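Side-chain contacts in glutathione transferase lambda1 (Populus trichocarpa, PDB 4PQH), which binds glutathione and probably transfers it to electrophilic substrates in detoxification, as a plant Lambda-class glutathione transferase: residues R29-Y34 with A67-K72; K116-D121 with E152-K157; N133-T136 with E140-E143; K190-D193 with G197-K200; E206-N209 with A213-Q216. One frame throughout, in Å; residues are numbered along the deposited sequence.

Interaction 1: R29-Y34 with A67-K72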
# COMPACT_ATOMS: atom_id res chain seq x y z
N ARG A 29 14.89 8.54 1.33
CA ARG A 29 14.04 8.43 2.50
C ARG A 29 12.58 8.27 2.11
O ARG A 29 12.08 8.98 1.24
CB ARG A 29 14.19 9.67 3.39
CG ARG A 29 15.57 9.82 3.97
CD ARG A 29 15.70 11.07 4.83
NE ARG A 29 17.04 11.14 5.40
CZ ARG A 29 18.10 11.63 4.75
NH1 ARG A 29 17.97 12.09 3.51
NH2 ARG A 29 19.28 11.65 5.33
N LEU A 30 11.91 7.32 2.75
CA LEU A 30 10.49 7.11 2.56
C LEU A 30 9.76 7.56 3.83
O LEU A 30 9.89 6.94 4.89
CB LEU A 30 10.21 5.63 2.30
CG LEU A 30 8.74 5.22 2.27
CD1 LEU A 30 7.97 5.96 1.19
CD2 LEU A 30 8.60 3.71 2.10
N TYR A 31 9.02 8.66 3.72
CA TYR A 31 8.31 9.20 4.87
C TYR A 31 6.96 8.53 5.02
O TYR A 31 6.16 8.51 4.08
CB TYR A 31 8.16 10.72 4.76
CG TYR A 31 9.49 11.43 4.76
CD1 TYR A 31 10.24 11.54 3.59
CD2 TYR A 31 10.02 11.97 5.93
CE1 TYR A 31 11.46 12.17 3.58
CE2 TYR A 31 11.25 12.62 5.92
CZ TYR A 31 11.96 12.72 4.74
OH TYR A 31 13.19 13.34 4.70
N ILE A 32 6.73 7.95 6.19
CA ILE A 32 5.53 7.16 6.42
C ILE A 32 4.92 7.47 7.79
O ILE A 32 5.51 8.16 8.61
CB ILE A 32 5.82 5.63 6.39
CG1 ILE A 32 6.69 5.22 7.59
CG2 ILE A 32 6.49 5.21 5.09
CD1 ILE A 32 6.82 3.71 7.76
N SER A 33 3.73 6.94 7.99
CA SER A 33 3.19 6.72 9.31
C SER A 33 3.06 5.21 9.40
O SER A 33 2.65 4.57 8.43
CB SER A 33 1.81 7.37 9.46
OG SER A 33 1.11 6.83 10.56
N TYR A 34 3.43 4.63 10.54
CA TYR A 34 3.41 3.17 10.68
C TYR A 34 2.03 2.54 10.48
O TYR A 34 1.93 1.34 10.17
CB TYR A 34 3.98 2.74 12.04
CG TYR A 34 5.50 2.67 12.10
CD1 TYR A 34 6.23 1.96 11.15
CD2 TYR A 34 6.20 3.32 13.11
CE1 TYR A 34 7.61 1.90 11.21
CE2 TYR A 34 7.58 3.26 13.18
CZ TYR A 34 8.28 2.55 12.23
OH TYR A 34 9.65 2.49 12.30
N ALA A 67 6.84 19.98 12.39
CA ALA A 67 6.56 21.09 11.49
C ALA A 67 7.52 21.09 10.31
O ALA A 67 7.17 21.56 9.22
CB ALA A 67 6.64 22.41 12.24
N TRP A 68 8.71 20.54 10.51
CA TRP A 68 9.71 20.50 9.44
C TRP A 68 9.28 19.62 8.27
O TRP A 68 9.85 19.72 7.18
CB TRP A 68 11.11 20.09 9.95
CG TRP A 68 11.20 18.79 10.72
CD1 TRP A 68 11.42 18.65 12.06
CD2 TRP A 68 11.10 17.45 10.20
NE1 TRP A 68 11.45 17.32 12.40
CE2 TRP A 68 11.27 16.56 11.28
CE3 TRP A 68 10.89 16.92 8.92
CZ2 TRP A 68 11.21 15.18 11.13
CZ3 TRP A 68 10.83 15.54 8.77
CH2 TRP A 68 10.99 14.68 9.87
N TYR A 69 8.29 18.76 8.47
CA TYR A 69 7.84 17.89 7.39
C TYR A 69 7.19 18.72 6.29
O TYR A 69 7.60 18.68 5.14
CB TYR A 69 6.89 16.80 7.89
CG TYR A 69 6.45 15.84 6.79
CD1 TYR A 69 7.38 15.04 6.13
CD2 TYR A 69 5.12 15.73 6.42
CE1 TYR A 69 6.99 14.17 5.13
CE2 TYR A 69 4.72 14.85 5.42
CZ TYR A 69 5.66 14.08 4.78
OH TYR A 69 5.28 13.21 3.78
N LYS A 70 6.18 19.51 6.67
CA LYS A 70 5.50 20.38 5.72
C LYS A 70 6.45 21.48 5.22
O LYS A 70 6.40 21.87 4.06
CB LYS A 70 4.26 20.99 6.37
CG LYS A 70 3.59 22.10 5.57
CD LYS A 70 2.35 22.62 6.29
CE LYS A 70 1.79 23.86 5.62
NZ LYS A 70 1.43 23.61 4.19
N GLU A 71 7.32 21.95 6.11
CA GLU A 71 8.16 23.10 5.81
C GLU A 71 9.41 22.77 5.00
O GLU A 71 9.85 23.58 4.18
CB GLU A 71 8.53 23.83 7.11
CG GLU A 71 7.33 24.43 7.84
CD GLU A 71 7.69 25.02 9.20
OE1 GLU A 71 8.88 24.96 9.58
OE2 GLU A 71 6.78 25.54 9.88
N LYS A 72 9.98 21.59 5.20
CA LYS A 72 11.27 21.28 4.58
C LYS A 72 11.25 20.06 3.67
O LYS A 72 12.13 19.90 2.82
CB LYS A 72 12.34 21.07 5.66
CG LYS A 72 12.60 22.30 6.50
CD LYS A 72 13.47 21.96 7.69
CE LYS A 72 14.63 21.09 7.28
NZ LYS A 72 15.67 21.01 8.33
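In the thioredoxin-like glutathione-binding domain, Y31 of strand 28-32 meets W68 and Y69 of helix 67-73, an all-aromatic contact between the sheet and a helix packed on it. The Y31 side chain leaves the strand toward the helix, and its CB lies 3.7 Å from Y69 CE1. The two tyrosine side chains run past each other in opposite senses, their rings oblique, centroids 5.6 Å apart and planes at 45°. With CG anti to the backbone N (chi1 -177°), the Y69 ring swings off the helix to reach the strand. Its hydroxyl is hydrogen-bonded to K78 O and S81 OG, which ties the helix to the segment carrying V79, a glutathione-binding residue. A phenylalanine at Y69 would keep the ring against Y31 but would probably leave K78 O and S81 OG without this partner, slackening the link between helix and pocket wall. Y31 OH points elsewhere, to E83 OE1 on the adjacent strand 81-84. W68 contributes less: its indole presents an edge to the Y31 ring while NE1 is hydrogen-bonded to S18 O. The touching atoms there are W68 CZ3 and Y31 CE2, 4.1 Å apart.

Interaction 2: K116-D121 with E152-K157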
# COMPACT_ATOMS: atom_id res chain seq x y z
N LYS A 116 -1.18 -5.22 -18.39
CA LYS A 116 -1.01 -3.81 -18.07
C LYS A 116 -2.34 -3.07 -18.14
O LYS A 116 -2.66 -2.27 -17.26
CB LYS A 116 0.03 -3.16 -19.00
CG LYS A 116 1.45 -3.72 -18.84
CD LYS A 116 2.45 -2.95 -19.69
CE LYS A 116 2.58 -1.50 -19.23
NZ LYS A 116 3.41 -0.68 -20.15
N GLU A 117 -3.12 -3.34 -19.19
CA GLU A 117 -4.42 -2.69 -19.37
C GLU A 117 -5.38 -3.04 -18.23
O GLU A 117 -6.08 -2.17 -17.71
CB GLU A 117 -5.05 -3.09 -20.71
CG GLU A 117 -6.49 -2.62 -20.88
CD GLU A 117 -7.13 -3.16 -22.15
OE1 GLU A 117 -6.40 -3.63 -23.04
OE2 GLU A 117 -8.37 -3.12 -22.24
N PHE A 118 -5.41 -4.31 -17.86
CA PHE A 118 -6.28 -4.75 -16.78
C PHE A 118 -5.82 -4.12 -15.47
O PHE A 118 -6.65 -3.72 -14.64
CB PHE A 118 -6.25 -6.28 -16.68
CG PHE A 118 -7.31 -6.85 -15.77
CD1 PHE A 118 -8.65 -6.68 -16.06
CD2 PHE A 118 -6.95 -7.57 -14.65
CE1 PHE A 118 -9.62 -7.21 -15.23
CE2 PHE A 118 -7.92 -8.09 -13.81
CZ PHE A 118 -9.25 -7.92 -14.11
N ALA A 119 -4.50 -4.02 -15.30
CA ALA A 119 -3.93 -3.39 -14.11
C ALA A 119 -4.41 -1.96 -13.97
O ALA A 119 -4.74 -1.52 -12.87
CB ALA A 119 -2.40 -3.44 -14.16
N GLU A 120 -4.46 -1.24 -15.08
CA GLU A 120 -4.92 0.14 -15.02
C GLU A 120 -6.40 0.21 -14.64
O GLU A 120 -6.79 1.10 -13.88
CB GLU A 120 -4.60 0.87 -16.33
CG GLU A 120 -3.10 0.99 -16.60
CD GLU A 120 -2.34 1.66 -15.45
OE1 GLU A 120 -2.89 2.58 -14.81
OE2 GLU A 120 -1.19 1.27 -15.19
N ASP A 121 -7.21 -0.73 -15.11
CA ASP A 121 -8.60 -0.83 -14.67
C ASP A 121 -8.68 -1.01 -13.15
O ASP A 121 -9.52 -0.40 -12.48
CB ASP A 121 -9.32 -2.00 -15.36
CG ASP A 121 -9.56 -1.76 -16.83
OD1 ASP A 121 -9.58 -0.58 -17.26
OD2 ASP A 121 -9.74 -2.75 -17.57
N GLU A 152 -13.46 -10.34 -6.52
CA GLU A 152 -13.54 -11.78 -6.76
C GLU A 152 -13.56 -12.05 -8.26
O GLU A 152 -12.84 -12.93 -8.76
CB GLU A 152 -14.79 -12.36 -6.09
CG GLU A 152 -15.01 -13.84 -6.37
CD GLU A 152 -14.01 -14.73 -5.67
OE1 GLU A 152 -13.29 -14.26 -4.77
OE2 GLU A 152 -13.95 -15.93 -6.03
N THR A 153 -14.36 -11.28 -8.99
CA THR A 153 -14.44 -11.43 -10.44
C THR A 153 -13.12 -11.08 -11.10
O THR A 153 -12.65 -11.79 -11.99
CB THR A 153 -15.59 -10.58 -11.03
OG1 THR A 153 -16.84 -11.10 -10.56
CG2 THR A 153 -15.57 -10.63 -12.55
N ALA A 154 -12.49 -9.99 -10.66
CA ALA A 154 -11.19 -9.59 -11.21
C ALA A 154 -10.15 -10.69 -11.04
O ALA A 154 -9.31 -10.89 -11.91
CB ALA A 154 -10.71 -8.31 -10.56
N LEU A 155 -10.21 -11.42 -9.93
CA LEU A 155 -9.25 -12.49 -9.68
C LEU A 155 -9.42 -13.71 -10.58
O LEU A 155 -8.56 -14.60 -10.59
CB LEU A 155 -9.30 -12.89 -8.21
CG LEU A 155 -8.63 -11.86 -7.29
CD1 LEU A 155 -9.05 -12.12 -5.85
CD2 LEU A 155 -7.10 -11.91 -7.42
N SER A 156 -10.50 -13.74 -11.35
CA SER A 156 -10.78 -14.85 -12.26
C SER A 156 -10.30 -14.54 -13.68
O SER A 156 -10.40 -15.38 -14.57
CB SER A 156 -12.28 -15.16 -12.27
OG SER A 156 -12.84 -15.06 -10.96
N LYS A 157 -9.79 -13.33 -13.89
CA LYS A 157 -9.36 -12.88 -15.22
C LYS A 157 -8.13 -13.61 -15.77
O LYS A 157 -8.11 -14.07 -16.92
CB LYS A 157 -9.10 -11.38 -15.19
CG LYS A 157 -8.55 -10.80 -16.48
CD LYS A 157 -9.60 -10.69 -17.55
CE LYS A 157 -9.16 -9.72 -18.63
NZ LYS A 157 -10.18 -9.59 -19.69
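K157 lays the aliphatic part of its side chain over F118, and each methylene in turn meets the ring. CB starts at the far end of the phenyl group, 3.6 Å from F118 CZ. CG comes next and sits over the ring centre, 3.8 Å from the F118 centroid and only 9° off the ring normal, a well-formed CH-pi contact. The chain bends at this point (chi2 75°), which keeps it over the ring: CD passes F118 CE1, and CE arrives 4.0 Å from F118 CD1. The two side chains therefore run antiparallel, the lysine heading back toward the helix from which F118 projects. A154 meets the far end of the same ring. Its carbonyl O lies near the ring plane, 3.7 Å from F118 CE2, and its CB is 3.9 Å from F118 CZ. No hydrogen bond crosses the contact. F158 brings a second ring against F118, with the planes steeply inclined. In the all-helical C-terminal domain of the GST fold, this contact joins the early part of helix 113-137 to the end of helix 144-154 and the type I turn A154-K157 that follows, while E152 and L155 reach across to helix 199-208.

Interaction 3: N133-T136 with E140-E143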
# COMPACT_ATOMS: atom_id res chain seq x y z
N ASN A 133 -16.37 0.48 0.86
CA ASN A 133 -16.16 -0.04 2.20
C ASN A 133 -16.46 1.00 3.27
O ASN A 133 -17.15 0.71 4.25
CB ASN A 133 -14.75 -0.61 2.33
CG ASN A 133 -14.66 -2.00 1.78
OD1 ASN A 133 -14.92 -2.96 2.48
ND2 ASN A 133 -14.32 -2.12 0.50
N ASN A 134 -15.96 2.21 3.07
CA ASN A 134 -16.24 3.29 4.01
C ASN A 134 -17.73 3.62 4.12
O ASN A 134 -18.22 3.88 5.22
CB ASN A 134 -15.40 4.51 3.67
CG ASN A 134 -13.95 4.32 4.06
OD1 ASN A 134 -13.66 3.82 5.15
ND2 ASN A 134 -13.04 4.67 3.17
N SER A 135 -18.44 3.57 2.99
CA SER A 135 -19.89 3.75 2.98
C SER A 135 -20.55 2.72 3.89
O SER A 135 -21.49 3.03 4.61
CB SER A 135 -20.43 3.61 1.56
OG SER A 135 -21.84 3.73 1.52
N THR A 136 -20.04 1.50 3.85
CA THR A 136 -20.59 0.42 4.66
C THR A 136 -20.33 0.64 6.14
O THR A 136 -21.25 0.53 6.96
CB THR A 136 -20.01 -0.93 4.22
OG1 THR A 136 -20.38 -1.17 2.85
CG2 THR A 136 -20.55 -2.06 5.08
N GLU A 140 -24.07 4.22 5.53
CA GLU A 140 -24.73 4.96 4.46
C GLU A 140 -25.37 4.04 3.43
O GLU A 140 -26.52 4.23 3.04
CB GLU A 140 -23.73 5.86 3.75
CG GLU A 140 -23.05 6.85 4.64
CD GLU A 140 -21.96 7.60 3.90
OE1 GLU A 140 -21.76 7.32 2.69
OE2 GLU A 140 -21.33 8.48 4.51
N ALA A 141 -24.60 3.06 2.97
CA ALA A 141 -25.09 2.06 2.03
C ALA A 141 -24.23 0.83 2.17
O ALA A 141 -23.02 0.94 2.38
CB ALA A 141 -25.02 2.59 0.60
N ASP A 142 -24.84 -0.34 2.06
CA ASP A 142 -24.10 -1.59 2.18
C ASP A 142 -23.46 -1.95 0.85
O ASP A 142 -23.99 -2.77 0.10
CB ASP A 142 -25.01 -2.72 2.67
CG ASP A 142 -25.41 -2.56 4.12
OD1 ASP A 142 -24.52 -2.69 5.00
OD2 ASP A 142 -26.60 -2.32 4.39
N GLU A 143 -22.33 -1.32 0.56
CA GLU A 143 -21.68 -1.46 -0.75
C GLU A 143 -20.46 -2.37 -0.73
O GLU A 143 -19.91 -2.68 -1.78
CB GLU A 143 -21.30 -0.08 -1.29
CG GLU A 143 -22.50 0.80 -1.56
CD GLU A 143 -22.14 2.21 -1.98
OE1 GLU A 143 -20.99 2.64 -1.77
OE2 GLU A 143 -23.04 2.91 -2.51
O HOH W 1 -22.84 5.94 0.20
O HOH W 2 -23.84 -0.49 6.55
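S135 and T136, in the last turns of helix 113-137, receive the loop E140-E143 as it doubles back toward helix 144-154, making a tight helix-to-helix connection in the C-terminal domain of the GST fold. The close-packed part lies around the two hydroxyl side chains. E140 N donates to S135 O at 3.0 Å, carrying backbone bonding from the helix into the loop. A141 O comes up to the last turn of the helix, 3.4 Å from T136 CA in a CA-H...O contact. In the conformer described, S135 OG, anti to the backbone N (chi1 178°), is turned to the loop and lies 3.1 Å from A141 O. Next to it, T136 OG1 accepts from A144 N at the start of the following helix and is also bonded to A132 O; E143 N adds only a weak bond. An inverse gamma turn centred on D142 helps reverse the chain here.

Away from this knot the acidic side chains make looser contacts, partly through water. E140 stretches alongside S135, its OE2 in a salt bridge with K138, while one water joins its OE1 to S135 OG. E143 brings OE1 to 3.5 Å from S135 CB. D142 crosses T136 at about a right angle, T136 CG2 to D142 OD1 4.0 Å, and a second water donates to both T136 O and D142 OD1, at 2.8 Å each.

Interaction 4: K190-D193 with G197-K200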
# COMPACT_ATOMS: atom_id res chain seq x y z
N LYS A 190 -19.81 -5.43 11.14
CA LYS A 190 -20.94 -5.78 10.30
C LYS A 190 -21.22 -7.28 10.29
O LYS A 190 -22.11 -7.74 9.58
CB LYS A 190 -20.75 -5.27 8.87
CG LYS A 190 -20.57 -3.76 8.79
CD LYS A 190 -21.85 -3.02 9.23
CE LYS A 190 -21.58 -1.56 9.57
NZ LYS A 190 -22.85 -0.86 9.93
N LYS A 191 -20.47 -8.03 11.11
CA LYS A 191 -20.61 -9.48 11.21
C LYS A 191 -20.57 -10.13 9.83
O LYS A 191 -21.31 -11.07 9.53
CB LYS A 191 -21.89 -9.86 11.96
CG LYS A 191 -22.06 -9.13 13.29
CD LYS A 191 -20.81 -9.24 14.16
CE LYS A 191 -20.91 -8.39 15.41
NZ LYS A 191 -19.59 -8.28 16.12
N TYR A 192 -19.69 -9.60 8.98
CA TYR A 192 -19.64 -9.96 7.57
C TYR A 192 -18.29 -10.55 7.22
O TYR A 192 -17.27 -9.89 7.37
CB TYR A 192 -19.88 -8.72 6.71
CG TYR A 192 -20.08 -9.02 5.24
CD1 TYR A 192 -21.29 -9.53 4.79
CD2 TYR A 192 -19.08 -8.79 4.31
CE1 TYR A 192 -21.49 -9.81 3.45
CE2 TYR A 192 -19.27 -9.06 2.97
CZ TYR A 192 -20.48 -9.57 2.55
OH TYR A 192 -20.70 -9.85 1.22
N ASP A 193 -18.28 -11.79 6.76
CA ASP A 193 -17.05 -12.46 6.34
C ASP A 193 -16.87 -12.33 4.83
O ASP A 193 -17.57 -12.99 4.06
CB ASP A 193 -17.13 -13.93 6.74
CG ASP A 193 -15.92 -14.73 6.28
OD1 ASP A 193 -14.96 -14.16 5.72
OD2 ASP A 193 -15.95 -15.97 6.50
N GLY A 197 -18.25 -17.27 0.10
CA GLY A 197 -18.69 -17.26 -1.28
C GLY A 197 -17.70 -16.65 -2.25
O GLY A 197 -18.02 -16.45 -3.42
N ARG A 198 -16.50 -16.35 -1.77
CA ARG A 198 -15.49 -15.68 -2.59
C ARG A 198 -14.16 -16.42 -2.52
O ARG A 198 -13.21 -15.97 -1.89
CB ARG A 198 -15.33 -14.22 -2.17
CG ARG A 198 -16.61 -13.40 -2.32
CD ARG A 198 -16.36 -11.90 -2.25
NE ARG A 198 -17.64 -11.18 -2.28
CZ ARG A 198 -18.39 -10.94 -1.20
NH1 ARG A 198 -17.97 -11.32 -0.00
NH2 ARG A 198 -19.55 -10.30 -1.33
N PRO A 199 -14.09 -17.59 -3.18
CA PRO A 199 -12.92 -18.46 -3.05
C PRO A 199 -11.62 -17.88 -3.63
O PRO A 199 -10.55 -18.14 -3.08
CB PRO A 199 -13.35 -19.72 -3.79
CG PRO A 199 -14.41 -19.28 -4.74
CD PRO A 199 -15.13 -18.18 -4.03
N LYS A 200 -11.70 -17.12 -4.71
CA LYS A 200 -10.50 -16.52 -5.30
C LYS A 200 -9.92 -15.48 -4.35
O LYS A 200 -8.71 -15.36 -4.19
CB LYS A 200 -10.81 -15.90 -6.66
CG LYS A 200 -11.23 -16.89 -7.74
CD LYS A 200 -10.03 -17.54 -8.39
CE LYS A 200 -10.45 -18.45 -9.53
NZ LYS A 200 -9.30 -19.25 -10.01
O HOH W 3 -19.43 -12.84 2.13
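The edge of the R198 guanidinium meets the hydroxyl of Y192. R198 NH2 donates to Y192 OH at 2.8 Å in a nearly straight bond (N-H...O 164°), with the oxygen only 3° out of the guanidinium plane. R198 NH1 turns to the same oxygen, but at 3.3 Å this second bond is weak. The tyrosine ring is inclined at 50° to the guanidinium, and the two side chains meet at about a right angle. One water enlarges the group: it donates to D193 O at 2.7 Å and accepts weakly from R198 NH1. The arginine occupies the N-cap position of helix 199-208, in the C-terminal helical domain of the GST fold, and Y192 lies in the loop that leads there from helix 170-190. Extended from CG to NE, the R198 chain carries its charged group back across that loop. Further partners fix its rotation: NE forms a salt bridge with D149 OD1 of helix 144-154, and NH1 donates to I194 O. A leucine in place of Y192 would remove the hydroxyl and is likely to leave R198 NH2 without its short bond to the loop, although D149 would still hold NE. On the loop side, the backbone of Y192 is hydrogen-bonded to that of L186, and D193 OD1 is bonded to T195 OG1.

Interaction 5: E206-N209 with A213-Q216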
# COMPACT_ATOMS: atom_id res chain seq x y z
N GLU A 206 -4.80 -15.68 1.48
CA GLU A 206 -3.85 -16.69 1.94
C GLU A 206 -2.48 -16.55 1.28
O GLU A 206 -1.45 -16.67 1.95
CB GLU A 206 -4.40 -18.11 1.74
CG GLU A 206 -3.45 -19.19 2.24
CD GLU A 206 -4.06 -20.57 2.23
OE1 GLU A 206 -4.98 -20.81 1.43
OE2 GLU A 206 -3.60 -21.42 3.03
N GLU A 207 -2.47 -16.25 -0.01
CA GLU A 207 -1.20 -16.12 -0.72
C GLU A 207 -0.45 -14.84 -0.34
O GLU A 207 0.78 -14.85 -0.22
CB GLU A 207 -1.45 -16.22 -2.22
CG GLU A 207 -1.93 -17.62 -2.66
CD GLU A 207 -1.00 -18.74 -2.18
OE1 GLU A 207 0.23 -18.64 -2.41
OE2 GLU A 207 -1.51 -19.71 -1.57
N MET A 208 -1.18 -13.75 -0.14
CA MET A 208 -0.56 -12.52 0.32
C MET A 208 0.10 -12.73 1.67
O MET A 208 1.20 -12.25 1.93
CB MET A 208 -1.59 -11.40 0.44
CG MET A 208 -1.95 -10.79 -0.89
SD MET A 208 -0.52 -10.13 -1.78
CE MET A 208 0.22 -9.04 -0.56
N ASN A 209 -0.59 -13.46 2.54
CA ASN A 209 -0.07 -13.69 3.88
C ASN A 209 1.18 -14.56 3.93
O ASN A 209 1.81 -14.67 4.98
CB ASN A 209 -1.15 -14.27 4.80
CG ASN A 209 -2.19 -13.24 5.20
OD1 ASN A 209 -1.96 -12.03 5.10
ND2 ASN A 209 -3.32 -13.71 5.67
N ALA A 213 7.75 -10.12 2.90
CA ALA A 213 8.00 -8.70 2.69
C ALA A 213 6.77 -7.87 3.03
O ALA A 213 6.89 -6.74 3.52
CB ALA A 213 8.41 -8.43 1.26
N TYR A 214 5.59 -8.43 2.76
CA TYR A 214 4.34 -7.78 3.11
C TYR A 214 4.06 -7.91 4.60
O TYR A 214 3.72 -6.93 5.27
CB TYR A 214 3.18 -8.35 2.29
CG TYR A 214 1.84 -8.13 2.95
CD1 TYR A 214 1.32 -6.85 3.12
CD2 TYR A 214 1.09 -9.20 3.42
CE1 TYR A 214 0.10 -6.65 3.73
CE2 TYR A 214 -0.13 -9.01 4.03
CZ TYR A 214 -0.62 -7.73 4.18
OH TYR A 214 -1.83 -7.53 4.80
N ASN A 215 4.19 -9.13 5.13
CA ASN A 215 3.97 -9.36 6.56
C ASN A 215 4.79 -8.44 7.45
O ASN A 215 4.33 -8.01 8.52
CB ASN A 215 4.28 -10.81 6.93
CG ASN A 215 3.34 -11.79 6.28
OD1 ASN A 215 2.18 -11.47 6.01
ND2 ASN A 215 3.83 -12.99 6.01
N GLN A 216 6.01 -8.12 7.02
CA GLN A 216 6.88 -7.27 7.80
C GLN A 216 6.39 -5.83 7.90
O GLN A 216 6.85 -5.09 8.77
CB GLN A 216 8.30 -7.30 7.23
CG GLN A 216 9.04 -8.57 7.54
CD GLN A 216 10.17 -8.80 6.59
OE1 GLN A 216 10.41 -7.99 5.69
NE2 GLN A 216 10.89 -9.91 6.77
O HOH W 4 -4.19 -9.57 4.09
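The backbone turns from the end of helix 199-208 into the short helix 212-215, bringing the CA atoms of N209 and N215 to 6.5 Å and those of M208 and Y214 to 7.4 Å. N215 ties the corner together: its ND2 donates to N209 O at 2.8 Å in a nearly straight bond (164°). The acceptor lies in the plane of the N215 amide, yet the donor stands well above the plane of the N209 carbonyl. Y214 packs beside this bond. In the conformer described, M208, bent at both chi2 and chi3, curls its methyl over one face of the Y214 ring, CE lying 4.3 Å from the ring centroid and displaced toward the rim in a CH-pi contact. M208 O lies 3.4 Å from Y214 CD2. N209 runs alongside Y214 in the same direction, its amide almost coplanar with the ring and OD1 at the ring edge, 3.7 Å from Y214 CE2. A water donates to Y214 OH and, weakly, to N209 OD1. The tyrosine hydroxyl is also hydrogen-bonded to E180 OE1 of helix 170-190. Y214 thus sits between that helix, where it touches A176, and helix 37-48 of the glutathione-binding domain, where it packs on Q40 and I44.

How the interactions relate
Interaction 1 is the one fully buried contact and alone lies in the thioredoxin-like domain: three aromatic side chains, next to the glutathione pocket. The other four belong to the helical part, are only partly buried, and lie away from the annotated sites. Interactions 2 and 3 share helix 113-137, one packing a lysine chain on a ring, the other relying on backbone and hydroxyl groups with water at its margin. Interactions 4 and 5 share helix 199-208, polar at its start and mixed at its end. Interactions 2 and 4 touch where E152 OE2 meets K200 N, 2.9 Å apart; 3 and 4 touch through T136 and K190. Interaction 5 approaches interaction 1 to about 7 Å between nearest atoms.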